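D-alanyl-D-alanine carboxypeptidase (Penicillin binding protein) family protein (Francisella tularensis subsp. tularensis, PDB 6OSU) probably trims the terminal D-alanine from peptidoglycan precursor peptides, as a serine-type D-Ala-D-Ala carboxypeptidase of the S11 family. Local coordinates at residues Asn82-Asn94 with Val105-Val117. Residues are numbered along the deposited sequence; the frame is centred on the assembly and turned at random.
Sequences NLSWDTMIPISEN and VKAGAKVSVRNLV
Arg114 lays its guanidinium over one face of the Trp85 indole. Arg114 CB sits 3.8 Å from Trp85 O, the carbonyl that also accepts Arg114 N on a lone pair (3.1 Å). Arg114 CG passes the ring at Trp85 CE3; the bend at chi3 (-94°) then brings NE beside Trp85 CB. Arg114 CZ lies 4.2 Å from the centroid of the Trp85 five-membered ring, a cation-pi contact, the guanidinium stacked with its plane 27° from the indole's. Arg114 NH2 stands 3.6 Å from Trp85 CD1. At the guanidinium edge NE gives its hydrogen to a water, which donates in turn to Asp86 OD1.

Further along, strands 88-90 and 110-112 form a two-stranded antiparallel ribbon leading straight into helix 113-123, whose Val117 side chain lies about 9 Å from that of Lys67, probably the proton acceptor. Ile89 N to Val111 O is nearly straight (2.8 Å, 176°). On the sheet face carrying Ile89 and Val111, Ile89 CD1 wedges between Val113 CG2 (3.4 Å) and Leu116 CD1. Ser112 OG caps the helix by accepting from Asn115 N. The indole face and Asp86, reached through the water, would probably favour the charged form of Arg114, with Glu192 a long, weak ion partner.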
loop_
_atom_site.group_PDB
_atom_site.type_symbol
_atom_site.label_atom_id
_atom_site.label_comp_id
_atom_site.label_asym_id
_atom_site.label_seq_id
_atom_site.Cartn_x
_atom_site.Cartn_y
_atom_site.Cartn_z
ATOM N N ASN A 82 4.818 -18.894 14.831
ATOM C CA ASN A 82 4.722 -20.208 14.204
ATOM C C ASN A 82 5.749 -20.402 13.101
ATOM O O ASN A 82 5.885 -21.516 12.583
ATOM C CB ASN A 82 3.318 -20.422 13.635
ATOM C CG ASN A 82 2.263 -20.524 14.714
ATOM O OD1 ASN A 82 2.478 -21.152 15.753
ATOM N ND2 ASN A 82 1.115 -19.901 14.478
ATOM N N LEU A 83 6.467 -19.344 12.739
ATOM C CA LEU A 83 7.470 -19.379 11.692
ATOM C C LEU A 83 8.514 -18.329 12.037
ATOM O O LEU A 83 8.240 -17.380 12.774
ATOM C CB LEU A 83 6.839 -19.110 10.319
ATOM C CG LEU A 83 7.435 -19.724 9.052
ATOM C CD1 LEU A 83 7.361 -21.237 9.109
ATOM C CD2 LEU A 83 6.707 -19.203 7.825
ATOM N N SER A 84 9.721 -18.513 11.516
ATOM C CA SER A 84 10.750 -17.490 11.610
ATOM C C SER A 84 11.425 -17.346 10.256
ATOM O O SER A 84 11.347 -18.236 9.407
ATOM C CB SER A 84 11.786 -17.814 12.690
ATOM O OG SER A 84 12.927 -18.441 12.140
ATOM N N TRP A 85 12.074 -16.196 10.057
ATOM C CA TRP A 85 12.834 -15.976 8.831
ATOM C C TRP A 85 13.898 -17.046 8.627
ATOM O O TRP A 85 14.245 -17.368 7.482
ATOM C CB TRP A 85 13.480 -14.592 8.858
ATOM C CG TRP A 85 12.505 -13.463 8.880
ATOM C CD1 TRP A 85 12.210 -12.656 9.940
ATOM C CD2 TRP A 85 11.697 -13.005 7.788
ATOM N NE1 TRP A 85 11.267 -11.723 9.576
ATOM C CE2 TRP A 85 10.935 -11.917 8.260
ATOM C CE3 TRP A 85 11.542 -13.410 6.459
ATOM C CZ2 TRP A 85 10.035 -11.230 7.453
ATOM C CZ3 TRP A 85 10.646 -12.726 5.658
ATOM C CH2 TRP A 85 9.903 -11.648 6.158
ATOM N N ASP A 86 14.418 -17.614 9.719
ATOM C CA ASP A 86 15.491 -18.599 9.670
ATOM C C ASP A 86 15.008 -20.008 9.356
ATOM O O ASP A 86 15.840 -20.866 9.046
ATOM C CB ASP A 86 16.245 -18.625 11.005
ATOM C CG ASP A 86 16.871 -17.286 11.355
ATOM O OD1 ASP A 86 16.926 -16.406 10.471
ATOM O OD2 ASP A 86 17.308 -17.116 12.517
ATOM N N THR A 87 13.704 -20.269 9.438
ATOM C CA THR A 87 13.193 -21.625 9.260
ATOM C C THR A 87 13.544 -22.158 7.875
ATOM O O THR A 87 13.433 -21.450 6.873
ATOM C CB THR A 87 11.674 -21.649 9.470
ATOM O OG1 THR A 87 11.370 -21.239 10.810
ATOM C CG2 THR A 87 11.107 -23.044 9.230
ATOM N N MET A 88 13.977 -23.418 7.828
ATOM C CA MET A 88 14.395 -24.072 6.592
ATOM C C MET A 88 13.255 -24.940 6.067
ATOM O O MET A 88 12.861 -25.912 6.718
ATOM C CB MET A 88 15.646 -24.916 6.830
ATOM C CG MET A 88 16.794 -24.161 7.487
ATOM S SD MET A 88 17.514 -22.892 6.425
ATOM C CE MET A 88 18.127 -23.889 5.070
ATOM N N ILE A 89 12.745 -24.603 4.891
ATOM C CA ILE A 89 11.590 -25.281 4.305
ATOM C C ILE A 89 12.080 -26.292 3.278
ATOM O O ILE A 89 12.912 -25.940 2.429
ATOM C CB ILE A 89 10.616 -24.282 3.657
ATOM C CG1 ILE A 89 9.911 -23.469 4.733
ATOM C CG2 ILE A 89 9.602 -25.005 2.784
ATOM C CD1 ILE A 89 10.144 -22.009 4.585
ATOM N N PRO A 90 11.597 -27.531 3.309
ATOM C CA PRO A 90 11.932 -28.475 2.240
ATOM C C PRO A 90 11.221 -28.106 0.948
ATOM O O PRO A 90 10.084 -27.628 0.955
ATOM C CB PRO A 90 11.441 -29.818 2.789
ATOM C CG PRO A 90 10.321 -29.443 3.719
ATOM C CD PRO A 90 10.718 -28.128 4.332
ATOM N N ILE A 91 11.904 -28.327 -0.166
ATOM C CA ILE A 91 11.360 -28.049 -1.489
ATOM C C ILE A 91 10.863 -29.366 -2.067
ATOM O O ILE A 91 11.659 -30.259 -2.375
ATOM C CB ILE A 91 12.402 -27.400 -2.406
ATOM C CG1 ILE A 91 13.074 -26.219 -1.703
ATOM C CG2 ILE A 91 11.758 -26.968 -3.715
ATOM C CD1 ILE A 91 12.125 -25.107 -1.321
ATOM N N SER A 92 9.547 -29.494 -2.211
ATOM C CA SER A 92 8.980 -30.668 -2.853
ATOM C C SER A 92 9.261 -30.644 -4.353
ATOM O O SER A 92 9.591 -29.606 -4.936
ATOM C CB SER A 92 7.473 -30.739 -2.609
ATOM O OG SER A 92 6.811 -29.617 -3.168
ATOM N N GLU A 93 9.124 -31.814 -4.980
ATOM C CA GLU A 93 9.239 -31.869 -6.433
ATOM C C GLU A 93 8.096 -31.123 -7.106
ATOM O O GLU A 93 8.266 -30.604 -8.215
ATOM C CB GLU A 93 9.292 -33.320 -6.911
ATOM C CG GLU A 93 10.685 -33.763 -7.333
ATOM C CD GLU A 93 10.937 -35.237 -7.091
ATOM O OE1 GLU A 93 10.084 -36.062 -7.484
ATOM O OE2 GLU A 93 11.985 -35.570 -6.497
ATOM N N ASN A 94 6.934 -31.051 -6.453
ATOM C CA ASN A 94 5.842 -30.240 -6.979
ATOM C C ASN A 94 6.250 -28.775 -7.062
ATOM O O ASN A 94 6.053 -28.121 -8.091
ATOM C CB ASN A 94 4.592 -30.401 -6.114
ATOM C CG ASN A 94 3.463 -29.487 -6.550
ATOM O OD1 ASN A 94 2.944 -29.613 -7.658
ATOM N ND2 ASN A 94 3.077 -28.561 -5.680
ATOM N N VAL A 105 14.777 -22.946 -7.032
ATOM C CA VAL A 105 15.008 -23.832 -5.898
ATOM C C VAL A 105 14.909 -25.274 -6.380
ATOM O O VAL A 105 14.069 -25.605 -7.226
ATOM C CB VAL A 105 14.010 -23.550 -4.758
ATOM C CG1 VAL A 105 14.335 -22.225 -4.082
ATOM C CG2 VAL A 105 12.584 -23.543 -5.285
ATOM N N LYS A 106 15.778 -26.131 -5.855
ATOM C CA LYS A 106 15.848 -27.522 -6.274
ATOM C C LYS A 106 15.012 -28.406 -5.356
ATOM O O LYS A 106 14.856 -28.130 -4.165
ATOM C CB LYS A 106 17.293 -28.019 -6.276
ATOM C CG LYS A 106 18.206 -27.328 -7.270
ATOM C CD LYS A 106 19.643 -27.801 -7.084
ATOM C CE LYS A 106 20.511 -27.487 -8.293
ATOM N NZ LYS A 106 20.593 -26.030 -8.567
ATOM N N ALA A 107 14.484 -29.487 -5.925
ATOM C CA ALA A 107 13.731 -30.452 -5.138
ATOM C C ALA A 107 14.648 -31.172 -4.158
ATOM O O ALA A 107 15.771 -31.558 -4.498
ATOM C CB ALA A 107 13.047 -31.464 -6.055
ATOM N N GLY A 108 14.162 -31.357 -2.932
ATOM C CA GLY A 108 14.928 -32.008 -1.891
ATOM C C GLY A 108 15.838 -31.094 -1.100
ATOM O O GLY A 108 16.398 -31.530 -0.085
ATOM N N ALA A 109 16.001 -29.846 -1.524
ATOM C CA ALA A 109 16.813 -28.886 -0.795
ATOM C C ALA A 109 15.994 -28.196 0.291
ATOM O O ALA A 109 14.762 -28.160 0.253
ATOM C CB ALA A 109 17.393 -27.843 -1.750
ATOM N N LYS A 110 16.702 -27.655 1.275
ATOM C CA LYS A 110 16.114 -26.785 2.283
ATOM C C LYS A 110 16.492 -25.344 1.969
ATOM O O LYS A 110 17.641 -25.056 1.622
ATOM C CB LYS A 110 16.594 -27.158 3.687
ATOM C CG LYS A 110 16.262 -28.578 4.138
ATOM C CD LYS A 110 14.800 -28.723 4.539
ATOM C CE LYS A 110 14.598 -29.882 5.514
ATOM N NZ LYS A 110 15.140 -29.579 6.872
ATOM N N VAL A 111 15.518 -24.443 2.072
ATOM C CA VAL A 111 15.725 -23.023 1.815
ATOM C C VAL A 111 15.054 -22.234 2.930
ATOM O O VAL A 111 13.953 -22.582 3.370
ATOM C CB VAL A 111 15.175 -22.604 0.432
ATOM C CG1 VAL A 111 15.356 -21.115 0.208
ATOM C CG2 VAL A 111 15.859 -23.388 -0.683
ATOM N N SER A 112 15.721 -21.180 3.395
ATOM C CA SER A 112 15.176 -20.387 4.484
ATOM C C SER A 112 13.941 -19.609 4.029
ATOM O O SER A 112 13.725 -19.367 2.837
ATOM C CB SER A 112 16.232 -19.423 5.031
ATOM O OG SER A 112 16.456 -18.347 4.139
ATOM N N VAL A 113 13.114 -19.228 5.008
ATOM C CA VAL A 113 11.957 -18.380 4.725
ATOM C C VAL A 113 12.409 -17.080 4.082
ATOM O O VAL A 113 11.825 -16.619 3.095
ATOM C CB VAL A 113 11.153 -18.105 6.011
ATOM C CG1 VAL A 113 10.004 -17.154 5.725
ATOM C CG2 VAL A 113 10.641 -19.386 6.619
ATOM N N ARG A 114 13.460 -16.470 4.641
ATOM C CA ARG A 114 13.942 -15.199 4.112
ATOM C C ARG A 114 14.264 -15.308 2.626
ATOM O O ARG A 114 13.883 -14.435 1.837
ATOM C CB ARG A 114 15.162 -14.726 4.906
ATOM C CG ARG A 114 15.364 -13.215 4.862
ATOM C CD ARG A 114 16.490 -12.730 5.776
ATOM N NE ARG A 114 16.025 -12.310 7.103
ATOM C CZ ARG A 114 15.361 -11.180 7.351
ATOM N NH1 ARG A 114 15.057 -10.347 6.361
ATOM N NH2 ARG A 114 14.991 -10.884 8.592
ATOM N N ASN A 115 14.934 -16.391 2.219
ATOM C CA ASN A 115 15.243 -16.572 0.803
ATOM C C ASN A 115 13.982 -16.821 -0.019
ATOM O O ASN A 115 13.822 -16.249 -1.105
ATOM C CB ASN A 115 16.236 -17.717 0.619
ATOM C CG ASN A 115 17.639 -17.343 1.050
ATOM O OD1 ASN A 115 18.029 -16.177 0.993
ATOM N ND2 ASN A 115 18.413 -18.336 1.477
ATOM N N LEU A 116 13.078 -17.676 0.475
ATOM C CA LEU A 116 11.857 -17.981 -0.269
ATOM C C LEU A 116 10.965 -16.753 -0.402
ATOM O O LEU A 116 10.377 -16.520 -1.464
ATOM C CB LEU A 116 11.091 -19.119 0.406
ATOM C CG LEU A 116 11.679 -20.525 0.300
ATOM C CD1 LEU A 116 10.814 -21.515 1.061
ATOM C CD2 LEU A 116 11.813 -20.937 -1.156
ATOM N N VAL A 117 10.844 -15.961 0.666
ATOM C CA VAL A 117 10.027 -14.755 0.597
ATOM C C VAL A 117 10.649 -13.747 -0.359
ATOM O O VAL A 117 9.941 -13.067 -1.113
ATOM C CB VAL A 117 9.826 -14.161 2.003
ATOM C CG1 VAL A 117 9.159 -12.799 1.922
ATOM C CG2 VAL A 117 8.995 -15.101 2.852
HETATM O O HOH W 1 17.284 -14.453 8.379
#